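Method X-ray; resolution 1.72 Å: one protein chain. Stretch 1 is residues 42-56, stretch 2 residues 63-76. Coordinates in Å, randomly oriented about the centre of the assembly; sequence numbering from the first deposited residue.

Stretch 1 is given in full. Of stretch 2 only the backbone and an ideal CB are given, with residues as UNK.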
# COMPACT_ATOMS: atom_id res chain seq x y z
N PRO A 42 -5.33 10.60 -18.04
CA PRO A 42 -4.73 11.10 -16.80
C PRO A 42 -5.55 10.72 -15.56
O PRO A 42 -6.78 10.65 -15.62
CB PRO A 42 -4.72 12.62 -17.00
CG PRO A 42 -4.74 12.81 -18.49
CD PRO A 42 -5.57 11.68 -19.02
N ALA A 43 -4.86 10.47 -14.45
CA ALA A 43 -5.51 10.16 -13.18
C ALA A 43 -6.49 8.98 -13.22
O ALA A 43 -7.39 8.90 -12.39
CB ALA A 43 -6.19 11.41 -12.61
N ASN A 44 -6.31 8.07 -14.17
CA ASN A 44 -7.12 6.86 -14.16
C ASN A 44 -6.76 5.99 -12.96
O ASN A 44 -5.59 5.66 -12.78
CB ASN A 44 -6.95 6.07 -15.45
CG ASN A 44 -7.78 4.82 -15.47
OD1 ASN A 44 -7.35 3.76 -15.01
ND2 ASN A 44 -9.01 4.92 -15.98
N PRO A 45 -7.75 5.64 -12.13
CA PRO A 45 -7.46 4.92 -10.88
C PRO A 45 -6.88 3.52 -11.10
O PRO A 45 -6.09 3.06 -10.29
CB PRO A 45 -8.82 4.84 -10.19
CG PRO A 45 -9.82 5.01 -11.29
CD PRO A 45 -9.18 5.94 -12.27
N ILE A 46 -7.28 2.85 -12.18
CA ILE A 46 -6.71 1.53 -12.47
C ILE A 46 -5.25 1.66 -12.85
O ILE A 46 -4.40 0.95 -12.32
CB ILE A 46 -7.48 0.80 -13.59
CG1 ILE A 46 -8.90 0.47 -13.11
CG2 ILE A 46 -6.75 -0.48 -13.97
CD1 ILE A 46 -9.74 -0.23 -14.16
N TYR A 47 -4.95 2.57 -13.78
CA TYR A 47 -3.57 2.80 -14.21
C TYR A 47 -2.73 3.32 -13.05
O TYR A 47 -1.56 2.94 -12.90
CB TYR A 47 -3.51 3.77 -15.38
CG TYR A 47 -4.32 3.38 -16.59
CD1 TYR A 47 -4.76 2.07 -16.77
CD2 TYR A 47 -4.64 4.32 -17.56
CE1 TYR A 47 -5.51 1.71 -17.88
CE2 TYR A 47 -5.38 3.97 -18.67
CZ TYR A 47 -5.81 2.67 -18.83
OH TYR A 47 -6.55 2.34 -19.94
N LEU A 48 -3.30 4.20 -12.24
CA LEU A 48 -2.60 4.72 -11.07
C LEU A 48 -2.25 3.63 -10.08
O LEU A 48 -1.13 3.58 -9.55
CB LEU A 48 -3.41 5.81 -10.37
CG LEU A 48 -3.42 7.19 -11.03
CD1 LEU A 48 -4.41 8.09 -10.33
CD2 LEU A 48 -2.02 7.78 -11.00
N SER A 49 -3.21 2.75 -9.80
CA SER A 49 -2.99 1.72 -8.79
C SER A 49 -2.00 0.68 -9.30
O SER A 49 -1.23 0.12 -8.52
CB SER A 49 -4.30 1.08 -8.37
OG SER A 49 -5.16 2.06 -7.81
N ASN A 50 -2.00 0.44 -10.60
CA ASN A 50 -0.98 -0.41 -11.21
C ASN A 50 0.42 0.20 -11.12
O ASN A 50 1.37 -0.49 -10.77
CB ASN A 50 -1.34 -0.77 -12.65
CG ASN A 50 -2.39 -1.86 -12.74
OD1 ASN A 50 -2.88 -2.36 -11.72
ND2 ASN A 50 -2.76 -2.24 -13.96
N ARG A 51 0.55 1.49 -11.43
CA ARG A 51 1.85 2.13 -11.32
C ARG A 51 2.32 2.16 -9.86
O ARG A 51 3.52 2.06 -9.59
CB ARG A 51 1.85 3.55 -11.91
CG ARG A 51 3.25 4.09 -12.13
CD ARG A 51 3.28 5.39 -12.92
NE ARG A 51 2.61 6.47 -12.21
CZ ARG A 51 2.52 7.72 -12.66
NH1 ARG A 51 3.06 8.05 -13.83
NH2 ARG A 51 1.89 8.64 -11.94
N ALA A 52 1.38 2.29 -8.94
CA ALA A 52 1.70 2.22 -7.51
C ALA A 52 2.32 0.87 -7.16
O ALA A 52 3.26 0.81 -6.37
CB ALA A 52 0.46 2.48 -6.66
N ALA A 53 1.80 -0.20 -7.74
CA ALA A 53 2.32 -1.53 -7.47
C ALA A 53 3.76 -1.64 -7.95
O ALA A 53 4.61 -2.27 -7.30
CB ALA A 53 1.46 -2.60 -8.13
N ALA A 54 4.04 -1.03 -9.10
CA ALA A 54 5.37 -1.06 -9.68
C ALA A 54 6.35 -0.23 -8.85
O ALA A 54 7.50 -0.63 -8.65
CB ALA A 54 5.33 -0.55 -11.13
N TYR A 55 5.89 0.91 -8.36
CA TYR A 55 6.71 1.72 -7.46
C TYR A 55 7.02 0.95 -6.18
O TYR A 55 8.17 0.90 -5.75
CB TYR A 55 6.02 3.05 -7.14
CG TYR A 55 6.22 4.11 -8.20
CD1 TYR A 55 7.48 4.37 -8.72
CD2 TYR A 55 5.15 4.86 -8.67
CE1 TYR A 55 7.68 5.34 -9.69
CE2 TYR A 55 5.34 5.84 -9.64
CZ TYR A 55 6.60 6.07 -10.14
OH TYR A 55 6.78 7.04 -11.10
N SER A 56 6.00 0.33 -5.59
CA SER A 56 6.20 -0.46 -4.36
C SER A 56 7.18 -1.61 -4.56
O SER A 56 8.04 -1.85 -3.71
CB SER A 56 4.86 -1.00 -3.84
OG SER A 56 4.10 -0.00 -3.20
N UNK A 63 6.49 7.37 -3.85
CA UNK A 63 5.86 7.47 -5.16
C UNK A 63 4.65 6.55 -5.24
O UNK A 63 3.62 6.93 -5.81
CB UNK A 63 6.86 7.13 -6.27
N UNK A 64 4.78 5.36 -4.68
CA UNK A 64 3.65 4.42 -4.61
C UNK A 64 2.48 5.06 -3.86
O UNK A 64 1.34 4.99 -4.31
CB UNK A 64 4.07 3.12 -3.93
N UNK A 65 2.78 5.67 -2.72
CA UNK A 65 1.74 6.30 -1.91
C UNK A 65 1.04 7.44 -2.66
O UNK A 65 -0.18 7.58 -2.59
CB UNK A 65 2.34 6.83 -0.61
N UNK A 66 1.81 8.25 -3.38
CA UNK A 66 1.20 9.35 -4.11
C UNK A 66 0.27 8.85 -5.23
O UNK A 66 -0.83 9.38 -5.40
CB UNK A 66 2.29 10.25 -4.69
N UNK A 67 0.69 7.83 -5.96
CA UNK A 67 -0.18 7.24 -6.98
C UNK A 67 -1.45 6.67 -6.35
O UNK A 67 -2.56 6.94 -6.82
CB UNK A 67 0.56 6.15 -7.75
N UNK A 68 -1.28 5.86 -5.31
CA UNK A 68 -2.42 5.24 -4.66
C UNK A 68 -3.36 6.28 -4.06
O UNK A 68 -4.57 6.18 -4.18
CB UNK A 68 -1.94 4.27 -3.57
N UNK A 69 -2.79 7.31 -3.43
CA UNK A 69 -3.62 8.37 -2.86
C UNK A 69 -4.45 9.05 -3.93
O UNK A 69 -5.65 9.25 -3.76
CB UNK A 69 -2.75 9.40 -2.14
N UNK A 70 -3.81 9.42 -5.03
CA UNK A 70 -4.53 10.09 -6.11
C UNK A 70 -5.67 9.21 -6.62
O UNK A 70 -6.76 9.70 -6.89
CB UNK A 70 -3.58 10.44 -7.25
N UNK A 71 -5.41 7.91 -6.74
CA UNK A 71 -6.46 6.98 -7.13
C UNK A 71 -7.64 6.97 -6.15
O UNK A 71 -8.79 6.91 -6.57
CB UNK A 71 -5.88 5.57 -7.25
N UNK A 72 -7.34 7.03 -4.85
CA UNK A 72 -8.40 7.04 -3.85
C UNK A 72 -9.15 8.37 -3.84
O UNK A 72 -10.30 8.43 -3.40
CB UNK A 72 -7.82 6.76 -2.46
N UNK A 73 -8.49 9.43 -4.30
CA UNK A 73 -9.13 10.74 -4.37
C UNK A 73 -10.09 10.77 -5.55
O UNK A 73 -11.21 11.27 -5.44
CB UNK A 73 -8.09 11.85 -4.49
N UNK A 74 -9.65 10.22 -6.68
CA UNK A 74 -10.46 10.14 -7.89
C UNK A 74 -11.63 9.16 -7.72
O UNK A 74 -12.75 9.44 -8.15
CB UNK A 74 -9.59 9.72 -9.08
N UNK A 75 -11.35 8.03 -7.09
CA UNK A 75 -12.35 6.98 -6.93
C UNK A 75 -12.23 6.33 -5.55
O UNK A 75 -11.63 5.27 -5.41
CB UNK A 75 -12.20 5.93 -8.03
N UNK A 76 -12.82 6.97 -4.53
CA UNK A 76 -12.74 6.46 -3.15
C UNK A 76 -13.44 5.11 -2.99
O UNK A 76 -13.30 4.48 -1.94
CB UNK A 76 -13.35 7.47 -2.18

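The two helices, 45-56 and 63-74, run nearly antiparallel at 165°, their axes approaching to 7.9 Å, so stretch 2 descends past stretch 1 from Tyr-55 toward Ala-43.

At position 63 the CA-to-CB bond points toward stretch 1, and the ideal CB lies 3.6 Å from Tyr-55 CG. A long aliphatic or amphipathic chain could lie across the ring. The residue is Lys-63: its CB sits over the ring face, 3.6 Å from the Tyr-55 centroid in a CH-pi contact, and its CE comes within 3.3 Å of Tyr-55 OH.

Position 64 leaves little room. Its CA is near that of Ala-52, at 4.1 Å, and its ideal CB is 3.2 Å from Ser-56 OG and 3.5 Å from Ala-52 O. Glycine, alanine or perhaps serine would suit; Ala-64 is found, its CB also packing 3.8 Å from Tyr-55 CB.

Positions 65 and 66 have nothing of stretch 1 within 5.5 Å of their ideal CB atoms, leaving the choice open here; they are Ala-65 and Glu-66.

Position 67 points into a hollow formed by Leu-48, Arg-51, Ala-52 and Tyr-55. The ideal CB is 3.6 Å from Leu-48 O, and the Arg-51 guanidinium lies beyond. A short acidic side chain fits best, since it can face both NE and NH2 of Arg-51; asparagine could offer one acceptor, whereas a small apolar residue would leave the guanidinium unanswered from this side. Asp-67 forms a two-pronged salt bridge: Arg-51 NE donates to Asp-67 OD2 at 2.8 Å and Arg-51 NH2 to Asp-67 OD1 at 2.9 Å, both nearly straight. OD2 also meets the Tyr-55 ring edge, 3.4 Å from CE2.

At 68 the bond points sideways, with Ala-52 CB 4.3 Å from the ideal CB; a small apolar residue suits, and Ala-68 makes that modest contact. Position 69 is out of reach and holds Glu-69.

Position 70 points toward Leu-48, whose CD1 is 4.0 Å from the ideal CB, favouring an aliphatic chain. In Leu-70, CG packs 3.7 Å from Leu-48 CD1.

Position 71 faces Pro-45, Leu-48 and Ser-49, with Ser-49 OG only 3.6 Å from the ideal CB. A small side chain is expected, and Ala-71 places its CB 4.0 Å from Leu-48 CB.

Positions 72 and 73, turned away and out of reach, are Thr-72, whose OG1 bonds Glu-69 O, and Val-73.

At 74 the bond points toward Ala-43 and Pro-45, so apolar chains suit. Val-74 touches both, with CG2 4.0 Å from Ala-43 CB.

Position 75 leaves helical angles, its ideal CB 4.1 Å from Pro-45 CG; several residues could serve, and Asp-75 is present. Position 76, out of reach, is Pro-76.

Stretch 2 63-76: KAAEDAELATVVDP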
# COMPACT_ATOMS: atom_id res chain seq x y z
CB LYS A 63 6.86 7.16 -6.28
CG LYS A 63 8.01 8.15 -6.37
CD LYS A 63 8.58 8.22 -7.78
CE LYS A 63 7.69 9.06 -8.69
NZ LYS A 63 7.71 10.50 -8.31
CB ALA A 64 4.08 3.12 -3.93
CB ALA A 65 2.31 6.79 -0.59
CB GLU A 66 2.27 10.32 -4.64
CG GLU A 66 2.98 11.06 -3.52
CD GLU A 66 3.88 12.18 -4.01
OE1 GLU A 66 4.23 12.18 -5.21
OE2 GLU A 66 4.22 13.07 -3.20
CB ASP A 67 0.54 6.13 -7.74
CG ASP A 67 1.31 6.65 -8.93
OD1 ASP A 67 1.27 7.87 -9.19
OD2 ASP A 67 1.97 5.82 -9.61
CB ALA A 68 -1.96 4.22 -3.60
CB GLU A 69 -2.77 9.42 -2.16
CG GLU A 69 -2.24 8.98 -0.82
CD GLU A 69 -1.43 10.05 -0.15
OE1 GLU A 69 -0.76 10.82 -0.89
OE2 GLU A 69 -1.45 10.15 1.09
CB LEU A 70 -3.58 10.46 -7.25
CG LEU A 70 -4.27 11.25 -8.37
CD1 LEU A 70 -4.92 12.50 -7.79
CD2 LEU A 70 -3.28 11.60 -9.47
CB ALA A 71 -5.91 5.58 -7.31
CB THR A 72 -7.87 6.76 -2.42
OG1 THR A 72 -6.97 7.80 -2.02
CG2 THR A 72 -7.18 5.41 -2.36
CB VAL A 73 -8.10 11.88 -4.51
CG1 VAL A 73 -8.80 13.20 -4.79
CG2 VAL A 73 -7.24 11.98 -3.26
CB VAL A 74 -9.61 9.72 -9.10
CG1 VAL A 74 -10.49 9.36 -10.29
CG2 VAL A 74 -8.63 10.83 -9.46
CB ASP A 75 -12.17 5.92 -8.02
CG ASP A 75 -13.32 4.93 -8.06
OD1 ASP A 75 -14.21 5.01 -7.18
OD2 ASP A 75 -13.34 4.08 -8.97
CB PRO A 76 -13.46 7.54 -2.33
CG PRO A 76 -14.33 8.24 -3.31
CD PRO A 76 -13.58 8.23 -4.61
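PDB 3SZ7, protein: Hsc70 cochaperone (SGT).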